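PDB 6LCJ: alpha-galactosidase, which probably hydrolyses terminal alpha-galactosyl units from galactosides and assembles into a hexamer. Local coordinates for residues Val262-Asn267 with Ala309-Ala314; Ala318-Ala323 with Cys339-Leu344; Asp288-Ala293 with Asp299-Asp304; Ser386-Leu391 with Tyr464-Gly469; Glu281-Ala286 with Ala325-Ala330. All coordinates share one frame; numbering follows the deposited sequence.

In the fold
Contacts 1, 2, 3 and 5 lie in the eight-stranded parallel barrel and in the loops that follow its strands; contact 4 joins a helix near the end of the barrel to the C-terminal sheet. Contacts 3 and 5 share helix 280-296, their centres about 10 Å apart. Contact 5 also shares helix 317-331 with contact 2, about 13 Å between centres. Cys339 N of contact 2 probably bonds to Leu303 O of contact 3, at 2.9 Å. Contact 1 lies about 12 Å from contact 2, centre to centre, and contact 4 about 35 Å from contact 5. In GH36 enzymes the active site opens at the C-terminal strand ends, where the loops of contacts 1 and 2 emerge.

Contact 1: Val262-Asn267 with Ala309-Ala314; sequences VRAGFN and AALPGA
The backbones of Ala264 and Leu311 come to 7.9 Å at their CA atoms, so Val262-Asn267 and Ala309-Ala314 meet through side chains and form no shared sheet. Both belong to excursions that follow strands of the (beta/alpha)8 barrel: strand 263-267 is at the edge of a small antiparallel sheet inserted after strand 229-234, and Ala309-Ala314 is the loop between strand 298-303 and helix 317-331. Leu311 carries the contact with one branch. Its CG stands anti to the carbonyl carbon (chi1 -72°), which sends CD1 across to the inserted strand. CD1 lies 3.9 Å from Ala264 CB, while Val262 CG1 borders it more loosely at 4.4 Å. The peptide bond before Pro312 is cis, and the loop is held to helix 317-331 by a hydrogen bond from Arg319 NH2 to Leu311 O. Ala264 O is hydrogen-bonded to Tyr307 OH, just before the loop segment, and the neighbouring carbonyl, Arg263 O, touches Leu311 CD1 at 4.1 Å.

Contact 2: Ala318-Ala323 with Cys339-Leu344; sequences ARYRKA and CGAPVL
Tyr320 and Pro342 make a CH-pi contact, the ring of the helix residue meeting the pyrrolidine from the opposite direction. Pro342 CG sits over the centre of the phenol face, 3.9 Å from the ring centroid and only 9° off the ring normal. Further apolar contact comes from Pro342 CD, which approaches Tyr320 CZ to 3.6 Å near the hydroxyl end. The methyl of Ala341 extends this patch, its CB 3.7 Å from Tyr320 OH. Tyr320 delivers its ring by setting CG anti to the backbone N (chi1 168°), which carries it off the helix toward the loop. The helix, 317-331, belongs to a beta-alpha-beta crossover of the (beta/alpha)8 barrel, linking parallel strands 298-303 and 335-338; Cys339-Leu344 is the loop that leaves the second strand. Both partners are buried, and the other contacts of the ring include Ala309 and Ala310. The polar end of the ring is satisfied outside the two segments: Tyr320 OH is hydrogen-bonded to Ser346 OG, which also bonds to Pro342 O. With a valine in place of Tyr320, Pro342 would probably lose the ring under its CG, and Ser346 its phenol partner. Next along the helix, Arg321 NH1 reaches two carbonyls of the same loop, Ala345 O and Leu347 O.

Contact 3: Asp288-Ala293 with Asp299-Asp304; sequences DLVRKA and DYLKLD
Leu301 is the apolar hub here, spreading its two methyls over Val290 and Ala293 of the helix that precedes its strand. Helix 280-296 and strand 298-303 follow one another closely, forming the last two elements of a beta-alpha-beta crossover in the (beta/alpha)8 barrel, in which the helix returns the chain to a strand parallel to and beside strand 229-234. All the contact between Asp288-Ala293 and Asp299-Asp304 is by aliphatic groups. Leu301 has CG anti to its carbonyl carbon (chi1 -58°), and the branch then divides: CD1 meets Val290 CG1 at 3.9 Å, whereas CD2 lies 3.8 Å from Ala293 CB. The valine and leucine side chains cross obliquely, and the small Ala293 lets the helix come near, its CA 7.6 Å from Asp299 CA. Phe234 of neighbouring strand 229-234 touches both Ala293 and Leu301, and Leu336 of strand 335-338, on the other side, touches Leu301, so the patch belongs to the layer between barrel and helices. Polar interactions lie elsewhere on the strand, whose side chains alternate. Lys302, its CB pointing off the far side from the helix, forms a salt bridge with Asp196. Just past the strand's C-terminal end, Asp304 OD2 accepts a hydrogen bond from Trp233 NE1.

Contact 4: Ser386-Leu391 with Tyr464-Gly469; sequences STLHRL and YRFRVG
Phe466 and two leucines, Leu388 and Leu391, form the tightly packed part of this contact; the buried His389 and the partly exposed Tyr464 form the polar side. Helix 380-388 and the turn after it here meet strand 465-468, the middle strand of the antiparallel C-terminal sheet, so that sheet is packed against the end of the helix. The outer end of the Phe466 ring takes both leucines: Leu388 CD2 comes to 3.7 Å from CE1, and Leu391 CD1 to 3.8 Å from CZ. Leu388, Leu391 and Phe466 are all buried; Phe427 meets the same ring edge-to-face, and Tyr475 adds a steeply inclined ring. On the looser, polar side, His389 CG stands anti to its carbonyl carbon (chi1 -63°), which brings the end of the ring to the Tyr464 hydroxyl. That hydroxyl and His389 NE2 share a hydrogen bond of 3.1 Å, bent to 139°, with NE2 in the plane of the phenol at its edge. The two rings are inclined by 58°, their centroids 5.7 Å apart. His389 ND1 is held as well, by Arg385 O one helical turn back. Replacing His389 by a leucine would probably leave the Tyr464 hydroxyl without this partner and Arg385 O without its side-chain donor. Bonds at both ring nitrogens fix the rotation of the imidazole, and through it the tyrosine that leads into strand 465-468 is joined to the helix end.

Contact 5: Glu281-Ala286 with Ala325-Ala330; sequences EVVEWA and ARLREA
Helices 281-286 and 325-330 run side by side at 9.5 Å between axes and cross at -30°, the nearest CA pairs being Val283 with Arg326 and Ala286 with Leu327, 7.3 Å each. They are sections of two successive outer helices of the (beta/alpha)8 barrel, 280-296 and 317-331, which run in roughly the same direction because each follows a parallel strand. Val283 packs on Arg326. Its CG1 is anti to the backbone N (chi1 179°) and leans on the aliphatic root of Arg326, 3.7 Å from CG and equally near CB. Leu327 inserts a single methyl: CD1 sits 4.1 Å from Ala286 CB and just as far from the carbonyl oxygen Val283 O, so it rests against the backbone turn of the other helix as much as against side chains. Ala286 makes a small surface that admits the leucine, and Ala287, just beyond, touches both Arg326 and Leu327. The interior edge is buried, whereas Arg326 reaches a partly exposed border. There its chain bends at chi2 (72°) and runs forward along its own helix, toward Ala330, whose CB lies 3.8 Å above one face of the guanidinium, offset toward its rim.

Contact 1: Val262-Asn267 with Ala309-Ala314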
# COMPACT_ATOMS: atom_id res chain seq x y z
N VAL E 262 20.25 -5.04 21.10
CA VAL E 262 18.84 -5.24 21.39
C VAL E 262 18.29 -4.02 22.11
O VAL E 262 18.90 -3.49 23.05
CB VAL E 262 18.67 -6.52 22.21
CG1 VAL E 262 17.23 -6.67 22.71
CG2 VAL E 262 19.08 -7.71 21.36
N ARG E 263 17.13 -3.54 21.66
CA ARG E 263 16.51 -2.38 22.30
C ARG E 263 15.86 -2.80 23.61
O ARG E 263 15.18 -3.83 23.68
CB ARG E 263 15.49 -1.76 21.35
CG ARG E 263 16.03 -1.67 19.92
CD ARG E 263 15.67 -0.38 19.24
NE ARG E 263 16.51 0.73 19.68
CZ ARG E 263 17.10 1.58 18.85
NH1 ARG E 263 16.95 1.45 17.53
NH2 ARG E 263 17.85 2.57 19.34
N ALA E 264 16.13 -2.04 24.67
CA ALA E 264 15.56 -2.35 25.98
C ALA E 264 14.56 -1.29 26.44
O ALA E 264 14.19 -1.27 27.61
CB ALA E 264 16.66 -2.53 27.02
N GLY E 265 14.12 -0.42 25.55
CA GLY E 265 13.11 0.56 25.88
C GLY E 265 13.55 2.01 25.79
O GLY E 265 14.57 2.33 25.17
N PHE E 266 12.78 2.89 26.42
CA PHE E 266 13.00 4.33 26.32
C PHE E 266 12.66 4.96 27.66
O PHE E 266 11.51 4.90 28.10
CB PHE E 266 12.15 4.94 25.21
CG PHE E 266 12.56 6.32 24.84
CD1 PHE E 266 12.06 7.42 25.54
CD2 PHE E 266 13.45 6.54 23.80
CE1 PHE E 266 12.44 8.70 25.19
CE2 PHE E 266 13.84 7.82 23.45
CZ PHE E 266 13.33 8.91 24.14
N ASN E 267 13.65 5.58 28.29
CA ASN E 267 13.48 6.16 29.61
C ASN E 267 14.57 7.19 29.82
O ASN E 267 15.59 7.18 29.12
CB ASN E 267 13.53 5.08 30.70
CG ASN E 267 12.82 5.50 31.97
OD1 ASN E 267 11.78 6.16 31.93
ND2 ASN E 267 13.37 5.12 33.12
N ALA E 309 17.83 -8.16 31.82
CA ALA E 309 18.64 -9.37 31.87
C ALA E 309 17.95 -10.58 31.24
O ALA E 309 18.60 -11.63 31.08
CB ALA E 309 19.01 -9.68 33.32
N ALA E 310 16.67 -10.48 30.90
CA ALA E 310 15.91 -11.62 30.40
C ALA E 310 15.38 -11.39 28.99
O ALA E 310 14.58 -12.19 28.50
CB ALA E 310 14.76 -11.96 31.35
N LEU E 311 15.81 -10.34 28.31
CA LEU E 311 15.38 -10.16 26.94
C LEU E 311 15.84 -11.35 26.09
O LEU E 311 16.88 -11.97 26.36
CB LEU E 311 15.92 -8.84 26.39
CG LEU E 311 15.14 -7.67 27.03
CD1 LEU E 311 15.86 -6.34 26.87
CD2 LEU E 311 13.68 -7.59 26.53
N PRO E 312 15.08 -11.72 25.05
CA PRO E 312 13.89 -11.05 24.52
C PRO E 312 12.57 -11.53 25.08
O PRO E 312 11.56 -11.36 24.43
CB PRO E 312 13.96 -11.38 23.02
CG PRO E 312 14.76 -12.68 22.93
CD PRO E 312 15.36 -12.96 24.30
N GLY E 313 12.56 -12.12 26.27
CA GLY E 313 11.30 -12.57 26.83
C GLY E 313 11.45 -13.95 27.42
O GLY E 313 12.51 -14.26 28.00
N ALA E 314 10.42 -14.79 27.27
CA ALA E 314 10.45 -16.14 27.84
C ALA E 314 11.74 -16.87 27.49
O ALA E 314 12.25 -17.65 28.30
CB ALA E 314 9.25 -16.95 27.36

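Contact 2: Ala318-Ala323 with Cys339-Leu344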
# COMPACT_ATOMS: atom_id res chain seq x y z
N ALA E 318 16.07 -18.52 31.30
CA ALA E 318 17.17 -19.37 31.77
C ALA E 318 18.46 -18.58 32.01
O ALA E 318 19.12 -18.77 33.03
CB ALA E 318 17.43 -20.52 30.80
N ARG E 319 18.84 -17.69 31.08
CA ARG E 319 19.98 -16.80 31.33
C ARG E 319 19.72 -15.92 32.54
O ARG E 319 20.61 -15.72 33.38
CB ARG E 319 20.26 -15.90 30.11
CG ARG E 319 20.89 -16.58 28.92
CD ARG E 319 20.85 -15.69 27.67
NE ARG E 319 20.42 -14.34 28.02
CZ ARG E 319 19.56 -13.62 27.30
NH1 ARG E 319 19.07 -14.13 26.17
NH2 ARG E 319 19.19 -12.40 27.72
N TYR E 320 18.51 -15.36 32.63
CA TYR E 320 18.18 -14.44 33.71
C TYR E 320 18.32 -15.11 35.06
O TYR E 320 18.86 -14.53 36.01
CB TYR E 320 16.75 -13.91 33.52
CG TYR E 320 16.18 -13.17 34.70
CD1 TYR E 320 16.48 -11.82 34.92
CD2 TYR E 320 15.34 -13.81 35.61
CE1 TYR E 320 15.94 -11.13 36.01
CE2 TYR E 320 14.80 -13.14 36.70
CZ TYR E 320 15.10 -11.81 36.89
OH TYR E 320 14.55 -11.16 37.98
N ARG E 321 17.83 -16.35 35.18
CA ARG E 321 17.84 -17.01 36.48
C ARG E 321 19.26 -17.30 36.94
O ARG E 321 19.58 -17.14 38.13
CB ARG E 321 17.01 -18.28 36.41
CG ARG E 321 16.98 -19.05 37.68
CD ARG E 321 15.75 -18.73 38.46
NE ARG E 321 15.64 -19.55 39.66
CZ ARG E 321 14.79 -19.28 40.65
NH1 ARG E 321 13.98 -18.23 40.56
NH2 ARG E 321 14.74 -20.06 41.72
N LYS E 322 20.14 -17.72 36.02
CA LYS E 322 21.54 -17.97 36.38
C LYS E 322 22.25 -16.68 36.77
O LYS E 322 23.03 -16.66 37.72
CB LYS E 322 22.26 -18.67 35.24
CG LYS E 322 21.83 -20.11 35.03
CD LYS E 322 22.45 -20.71 33.75
CE LYS E 322 21.49 -21.66 33.02
NZ LYS E 322 21.43 -21.34 31.55
N ALA E 323 21.98 -15.58 36.06
CA ALA E 323 22.58 -14.30 36.43
C ALA E 323 22.10 -13.85 37.81
O ALA E 323 22.90 -13.42 38.64
CB ALA E 323 22.25 -13.23 35.39
N CYS E 339 12.63 -5.40 41.05
CA CYS E 339 11.74 -4.44 40.40
C CYS E 339 11.91 -4.53 38.89
O CYS E 339 13.00 -4.84 38.40
CB CYS E 339 12.02 -2.99 40.91
SG CYS E 339 10.74 -1.72 40.42
N GLY E 340 10.83 -4.27 38.15
CA GLY E 340 10.88 -4.37 36.69
C GLY E 340 11.26 -5.75 36.22
O GLY E 340 11.91 -5.90 35.17
N ALA E 341 10.88 -6.74 36.96
CA ALA E 341 11.51 -8.03 36.90
C ALA E 341 10.54 -9.09 36.42
O ALA E 341 9.35 -9.04 36.76
CB ALA E 341 12.05 -8.43 38.29
N PRO E 342 11.03 -10.06 35.64
CA PRO E 342 10.24 -11.26 35.38
C PRO E 342 9.65 -11.81 36.67
O PRO E 342 10.38 -12.19 37.59
CB PRO E 342 11.27 -12.22 34.78
CG PRO E 342 12.27 -11.31 34.16
CD PRO E 342 12.39 -10.16 35.10
N VAL E 343 8.33 -11.85 36.77
CA VAL E 343 7.70 -12.15 38.05
C VAL E 343 7.99 -13.59 38.46
O VAL E 343 8.62 -13.84 39.49
CB VAL E 343 6.20 -11.84 37.99
CG1 VAL E 343 5.48 -12.50 39.15
CG2 VAL E 343 5.99 -10.33 38.02
N LEU E 344 7.58 -14.56 37.65
CA LEU E 344 7.66 -15.95 38.10
C LEU E 344 9.10 -16.45 38.13
O LEU E 344 9.50 -17.16 39.06
CB LEU E 344 6.78 -16.83 37.21
CG LEU E 344 5.32 -16.40 37.35
CD1 LEU E 344 4.38 -17.13 36.40
CD2 LEU E 344 4.86 -16.57 38.79

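Contact 3: Asp288-Ala293 with Asp299-Asp304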
# COMPACT_ATOMS: atom_id res chain seq x y z
N ASP E 288 29.70 -7.78 41.28
CA ASP E 288 30.60 -6.85 41.96
C ASP E 288 29.92 -5.55 42.34
O ASP E 288 30.42 -4.86 43.23
CB ASP E 288 31.82 -6.54 41.09
CG ASP E 288 32.75 -7.71 40.96
OD1 ASP E 288 32.51 -8.75 41.63
OD2 ASP E 288 33.73 -7.60 40.19
N LEU E 289 28.83 -5.18 41.66
CA LEU E 289 28.02 -4.04 42.11
C LEU E 289 27.34 -4.34 43.43
O LEU E 289 27.32 -3.50 44.34
CB LEU E 289 26.98 -3.67 41.05
CG LEU E 289 27.46 -3.06 39.74
CD1 LEU E 289 26.29 -3.00 38.78
CD2 LEU E 289 28.06 -1.68 39.97
N VAL E 290 26.78 -5.54 43.57
CA VAL E 290 26.23 -5.96 44.84
C VAL E 290 27.30 -5.99 45.92
O VAL E 290 27.13 -5.44 47.01
CB VAL E 290 25.54 -7.33 44.69
CG1 VAL E 290 25.21 -7.89 46.06
CG2 VAL E 290 24.28 -7.19 43.83
N ARG E 291 28.44 -6.62 45.62
CA ARG E 291 29.55 -6.66 46.58
C ARG E 291 30.02 -5.25 46.96
O ARG E 291 30.24 -4.95 48.14
CB ARG E 291 30.70 -7.50 46.02
CG ARG E 291 30.32 -8.97 45.85
CD ARG E 291 31.48 -9.84 45.37
NE ARG E 291 31.14 -11.27 45.25
CZ ARG E 291 30.62 -12.03 46.22
NH1 ARG E 291 30.34 -11.53 47.42
NH2 ARG E 291 30.35 -13.32 46.00
N LYS E 292 30.15 -4.35 45.98
CA LYS E 292 30.55 -2.98 46.33
C LYS E 292 29.52 -2.31 47.25
O LYS E 292 29.89 -1.58 48.18
CB LYS E 292 30.76 -2.15 45.07
CG LYS E 292 30.80 -0.68 45.33
CD LYS E 292 31.36 0.08 44.14
CE LYS E 292 30.59 -0.26 42.88
NZ LYS E 292 30.62 0.85 41.91
N ALA E 293 28.22 -2.54 47.01
CA ALA E 293 27.20 -1.87 47.83
C ALA E 293 27.21 -2.40 49.26
O ALA E 293 27.06 -1.61 50.21
CB ALA E 293 25.82 -2.04 47.20
N ASP E 299 22.66 -2.92 53.06
CA ASP E 299 22.24 -4.32 53.03
C ASP E 299 20.77 -4.49 52.61
O ASP E 299 20.19 -5.56 52.81
CB ASP E 299 22.47 -4.98 54.39
CG ASP E 299 21.70 -4.29 55.51
OD1 ASP E 299 21.29 -3.13 55.33
OD2 ASP E 299 21.51 -4.93 56.57
N TYR E 300 20.17 -3.45 52.03
CA TYR E 300 18.88 -3.53 51.37
C TYR E 300 19.08 -2.95 49.98
O TYR E 300 19.50 -1.80 49.84
CB TYR E 300 17.81 -2.76 52.17
CG TYR E 300 16.40 -2.74 51.60
CD1 TYR E 300 16.10 -2.00 50.46
CD2 TYR E 300 15.37 -3.44 52.22
CE1 TYR E 300 14.81 -1.97 49.95
CE2 TYR E 300 14.07 -3.41 51.72
CZ TYR E 300 13.80 -2.67 50.58
OH TYR E 300 12.53 -2.65 50.08
N LEU E 301 18.84 -3.75 48.95
CA LEU E 301 19.14 -3.35 47.58
C LEU E 301 17.89 -3.44 46.71
O LEU E 301 17.20 -4.47 46.72
CB LEU E 301 20.25 -4.20 46.98
CG LEU E 301 21.57 -4.18 47.75
CD1 LEU E 301 22.59 -5.13 47.10
CD2 LEU E 301 22.09 -2.74 47.82
N LYS E 302 17.61 -2.38 45.98
CA LYS E 302 16.51 -2.36 45.02
C LYS E 302 17.11 -2.52 43.64
O LYS E 302 17.75 -1.60 43.10
CB LYS E 302 15.68 -1.08 45.14
CG LYS E 302 14.46 -1.02 44.23
CD LYS E 302 13.63 0.24 44.52
CE LYS E 302 12.57 0.52 43.44
NZ LYS E 302 11.79 1.78 43.72
N LEU E 303 16.95 -3.71 43.08
CA LEU E 303 17.50 -4.04 41.78
C LEU E 303 16.38 -3.86 40.77
O LEU E 303 15.35 -4.54 40.86
CB LEU E 303 18.05 -5.47 41.78
CG LEU E 303 19.07 -5.71 42.90
CD1 LEU E 303 19.62 -7.15 42.87
CD2 LEU E 303 20.21 -4.69 42.80
N ASP E 304 16.57 -2.94 39.85
CA ASP E 304 15.49 -2.44 39.02
C ASP E 304 15.77 -2.77 37.56
O ASP E 304 16.90 -3.07 37.18
CB ASP E 304 15.33 -0.94 39.19
CG ASP E 304 13.89 -0.46 38.97
OD1 ASP E 304 13.05 -1.21 38.40
OD2 ASP E 304 13.62 0.69 39.37

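Contact 4: Ser386-Leu391 with Tyr464-Gly469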
# COMPACT_ATOMS: atom_id res chain seq x y z
N SER E 386 -2.70 -4.43 38.64
CA SER E 386 -1.83 -5.59 38.46
C SER E 386 -1.50 -6.25 39.79
O SER E 386 -1.44 -7.48 39.88
CB SER E 386 -0.55 -5.18 37.73
OG SER E 386 -0.81 -4.99 36.35
N THR E 387 -1.25 -5.44 40.83
CA THR E 387 -0.98 -5.98 42.16
C THR E 387 -2.13 -6.85 42.65
O THR E 387 -1.92 -7.97 43.14
CB THR E 387 -0.75 -4.82 43.13
OG1 THR E 387 0.43 -4.12 42.74
CG2 THR E 387 -0.61 -5.33 44.57
N LEU E 388 -3.37 -6.37 42.52
CA LEU E 388 -4.51 -7.14 42.97
C LEU E 388 -4.56 -8.54 42.37
O LEU E 388 -5.10 -9.46 42.99
CB LEU E 388 -5.81 -6.39 42.65
CG LEU E 388 -6.19 -5.30 43.65
CD1 LEU E 388 -7.18 -4.32 43.05
CD2 LEU E 388 -6.73 -5.94 44.92
N HIS E 389 -4.00 -8.73 41.17
CA HIS E 389 -4.05 -10.04 40.53
C HIS E 389 -2.78 -10.84 40.73
O HIS E 389 -2.61 -11.89 40.10
CB HIS E 389 -4.33 -9.90 39.03
CG HIS E 389 -5.65 -9.28 38.73
ND1 HIS E 389 -5.86 -7.92 38.75
CD2 HIS E 389 -6.84 -9.84 38.42
CE1 HIS E 389 -7.12 -7.66 38.45
NE2 HIS E 389 -7.74 -8.81 38.25
N ARG E 390 -1.88 -10.37 41.59
CA ARG E 390 -0.66 -11.11 41.88
C ARG E 390 -0.49 -11.37 43.37
O ARG E 390 0.61 -11.76 43.80
CB ARG E 390 0.55 -10.35 41.31
CG ARG E 390 0.66 -10.49 39.80
CD ARG E 390 1.76 -9.62 39.23
NE ARG E 390 2.11 -10.02 37.87
CZ ARG E 390 2.61 -9.18 36.97
NH1 ARG E 390 2.80 -7.90 37.30
NH2 ARG E 390 2.92 -9.60 35.75
N LEU E 391 -1.54 -11.19 44.18
CA LEU E 391 -1.40 -11.35 45.62
C LEU E 391 -1.18 -12.80 46.02
O LEU E 391 -0.59 -13.05 47.08
CB LEU E 391 -2.61 -10.77 46.34
CG LEU E 391 -2.75 -9.25 46.23
CD1 LEU E 391 -4.05 -8.78 46.80
CD2 LEU E 391 -1.59 -8.56 46.94
N TYR E 464 -12.01 -8.81 44.87
CA TYR E 464 -11.77 -7.38 44.95
C TYR E 464 -12.32 -6.78 46.24
O TYR E 464 -12.44 -5.55 46.34
CB TYR E 464 -12.37 -6.68 43.72
CG TYR E 464 -11.94 -7.37 42.46
CD1 TYR E 464 -10.59 -7.40 42.09
CD2 TYR E 464 -12.85 -8.06 41.67
CE1 TYR E 464 -10.17 -8.05 40.95
CE2 TYR E 464 -12.44 -8.71 40.52
CZ TYR E 464 -11.10 -8.72 40.16
OH TYR E 464 -10.69 -9.38 39.02
N ARG E 465 -12.63 -7.61 47.22
CA ARG E 465 -13.19 -7.14 48.48
C ARG E 465 -12.32 -7.62 49.62
O ARG E 465 -12.09 -8.82 49.77
CB ARG E 465 -14.63 -7.63 48.65
CG ARG E 465 -15.47 -7.58 47.37
CD ARG E 465 -16.93 -7.25 47.67
NE ARG E 465 -17.33 -7.62 49.03
CZ ARG E 465 -17.57 -8.87 49.43
NH1 ARG E 465 -17.44 -9.88 48.57
NH2 ARG E 465 -17.92 -9.11 50.69
N PHE E 466 -11.82 -6.68 50.40
CA PHE E 466 -11.05 -7.00 51.59
C PHE E 466 -11.76 -6.41 52.79
O PHE E 466 -12.58 -5.49 52.68
CB PHE E 466 -9.62 -6.47 51.49
CG PHE E 466 -8.86 -7.00 50.32
CD1 PHE E 466 -9.18 -6.61 49.03
CD2 PHE E 466 -7.83 -7.90 50.51
CE1 PHE E 466 -8.50 -7.12 47.95
CE2 PHE E 466 -7.13 -8.40 49.43
CZ PHE E 466 -7.47 -8.01 48.14
N ARG E 467 -11.46 -6.97 53.95
CA ARG E 467 -11.86 -6.39 55.22
C ARG E 467 -10.58 -6.01 55.93
O ARG E 467 -9.81 -6.88 56.34
CB ARG E 467 -12.71 -7.36 56.04
CG ARG E 467 -13.72 -6.64 56.92
CD ARG E 467 -14.90 -7.52 57.30
NE ARG E 467 -14.67 -8.24 58.56
CZ ARG E 467 -14.61 -7.65 59.75
NH1 ARG E 467 -14.75 -6.34 59.87
NH2 ARG E 467 -14.40 -8.39 60.84
N VAL E 468 -10.35 -4.70 56.04
CA VAL E 468 -9.16 -4.14 56.67
C VAL E 468 -9.58 -3.61 58.03
O VAL E 468 -10.42 -2.71 58.12
CB VAL E 468 -8.53 -3.02 55.81
CG1 VAL E 468 -7.21 -2.56 56.41
CG2 VAL E 468 -8.33 -3.50 54.38
N GLY E 469 -8.99 -4.18 59.09
CA GLY E 469 -9.53 -4.02 60.43
C GLY E 469 -11.02 -4.33 60.41
O GLY E 469 -11.43 -5.43 60.04

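Contact 5: Glu281-Ala286 with Ala325-Ala330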
# COMPACT_ATOMS: atom_id res chain seq x y z
N GLU E 281 31.28 -12.54 32.16
CA GLU E 281 31.98 -11.35 32.61
C GLU E 281 31.01 -10.27 33.08
O GLU E 281 31.28 -9.55 34.05
CB GLU E 281 32.86 -10.82 31.49
CG GLU E 281 34.05 -10.03 31.92
CD GLU E 281 35.04 -9.86 30.79
OE1 GLU E 281 35.03 -10.71 29.86
OE2 GLU E 281 35.83 -8.88 30.83
N VAL E 282 29.86 -10.15 32.40
CA VAL E 282 28.88 -9.14 32.78
C VAL E 282 28.23 -9.51 34.10
O VAL E 282 28.08 -8.67 34.99
CB VAL E 282 27.84 -8.97 31.66
CG1 VAL E 282 26.56 -8.33 32.20
CG2 VAL E 282 28.43 -8.18 30.51
N VAL E 283 27.84 -10.78 34.25
CA VAL E 283 27.29 -11.26 35.51
C VAL E 283 28.28 -11.03 36.65
O VAL E 283 27.89 -10.67 37.76
CB VAL E 283 26.93 -12.75 35.40
CG1 VAL E 283 26.39 -13.25 36.71
CG2 VAL E 283 25.94 -12.95 34.28
N GLU E 284 29.56 -11.28 36.40
CA GLU E 284 30.59 -11.06 37.41
C GLU E 284 30.65 -9.59 37.80
O GLU E 284 30.77 -9.25 38.99
CB GLU E 284 31.93 -11.52 36.84
CG GLU E 284 33.10 -11.61 37.79
CD GLU E 284 34.34 -12.15 37.07
OE1 GLU E 284 34.36 -13.36 36.74
OE2 GLU E 284 35.28 -11.35 36.82
N TRP E 285 30.55 -8.70 36.81
CA TRP E 285 30.57 -7.26 37.06
C TRP E 285 29.34 -6.83 37.86
O TRP E 285 29.45 -6.04 38.81
CB TRP E 285 30.69 -6.55 35.72
CG TRP E 285 30.58 -5.06 35.71
CD1 TRP E 285 31.61 -4.16 35.80
CD2 TRP E 285 29.38 -4.29 35.55
NE1 TRP E 285 31.12 -2.87 35.72
CE2 TRP E 285 29.76 -2.93 35.57
CE3 TRP E 285 28.04 -4.62 35.41
CZ2 TRP E 285 28.83 -1.90 35.45
CZ3 TRP E 285 27.11 -3.58 35.28
CH2 TRP E 285 27.51 -2.25 35.30
N ALA E 286 28.16 -7.34 37.50
CA ALA E 286 26.95 -6.97 38.23
C ALA E 286 26.99 -7.51 39.66
O ALA E 286 26.58 -6.81 40.60
CB ALA E 286 25.70 -7.46 37.49
N ALA E 325 20.88 -15.73 40.21
CA ALA E 325 21.38 -16.65 41.22
C ALA E 325 22.78 -16.25 41.68
O ALA E 325 23.12 -16.40 42.86
CB ALA E 325 21.38 -18.07 40.68
N ARG E 326 23.60 -15.72 40.77
CA ARG E 326 24.91 -15.26 41.17
C ARG E 326 24.81 -13.99 42.01
O ARG E 326 25.53 -13.82 42.99
CB ARG E 326 25.78 -15.04 39.92
CG ARG E 326 27.10 -14.32 40.16
CD ARG E 326 28.16 -15.17 40.91
NE ARG E 326 29.22 -14.33 41.48
CZ ARG E 326 29.50 -14.25 42.79
NH1 ARG E 326 28.81 -14.97 43.66
NH2 ARG E 326 30.45 -13.43 43.21
N LEU E 327 23.89 -13.10 41.64
CA LEU E 327 23.69 -11.90 42.44
C LEU E 327 23.04 -12.24 43.77
O LEU E 327 23.27 -11.54 44.77
CB LEU E 327 22.83 -10.90 41.66
CG LEU E 327 23.51 -9.91 40.74
CD1 LEU E 327 24.34 -10.64 39.72
CD2 LEU E 327 22.47 -9.03 40.04
N ARG E 328 22.25 -13.31 43.82
CA ARG E 328 21.70 -13.77 45.09
C ARG E 328 22.81 -14.20 46.03
O ARG E 328 22.82 -13.82 47.21
CB ARG E 328 20.71 -14.91 44.85
CG ARG E 328 20.22 -15.62 46.14
CD ARG E 328 19.16 -14.82 46.92
NE ARG E 328 19.76 -13.82 47.82
CZ ARG E 328 19.08 -12.84 48.42
NH1 ARG E 328 17.79 -12.68 48.21
NH2 ARG E 328 19.72 -12.00 49.22
N GLU E 329 23.78 -14.98 45.52
CA GLU E 329 24.88 -15.45 46.35
C GLU E 329 25.82 -14.31 46.72
O GLU E 329 26.32 -14.26 47.84
CB GLU E 329 25.65 -16.55 45.63
CG GLU E 329 24.95 -17.89 45.66
CD GLU E 329 25.05 -18.58 47.04
OE1 GLU E 329 25.65 -18.00 47.98
OE2 GLU E 329 24.51 -19.69 47.18
N ALA E 330 26.06 -13.38 45.79
CA ALA E 330 26.93 -12.26 46.11
C ALA E 330 26.34 -11.38 47.19
O ALA E 330 27.08 -10.71 47.92
CB ALA E 330 27.22 -11.44 44.85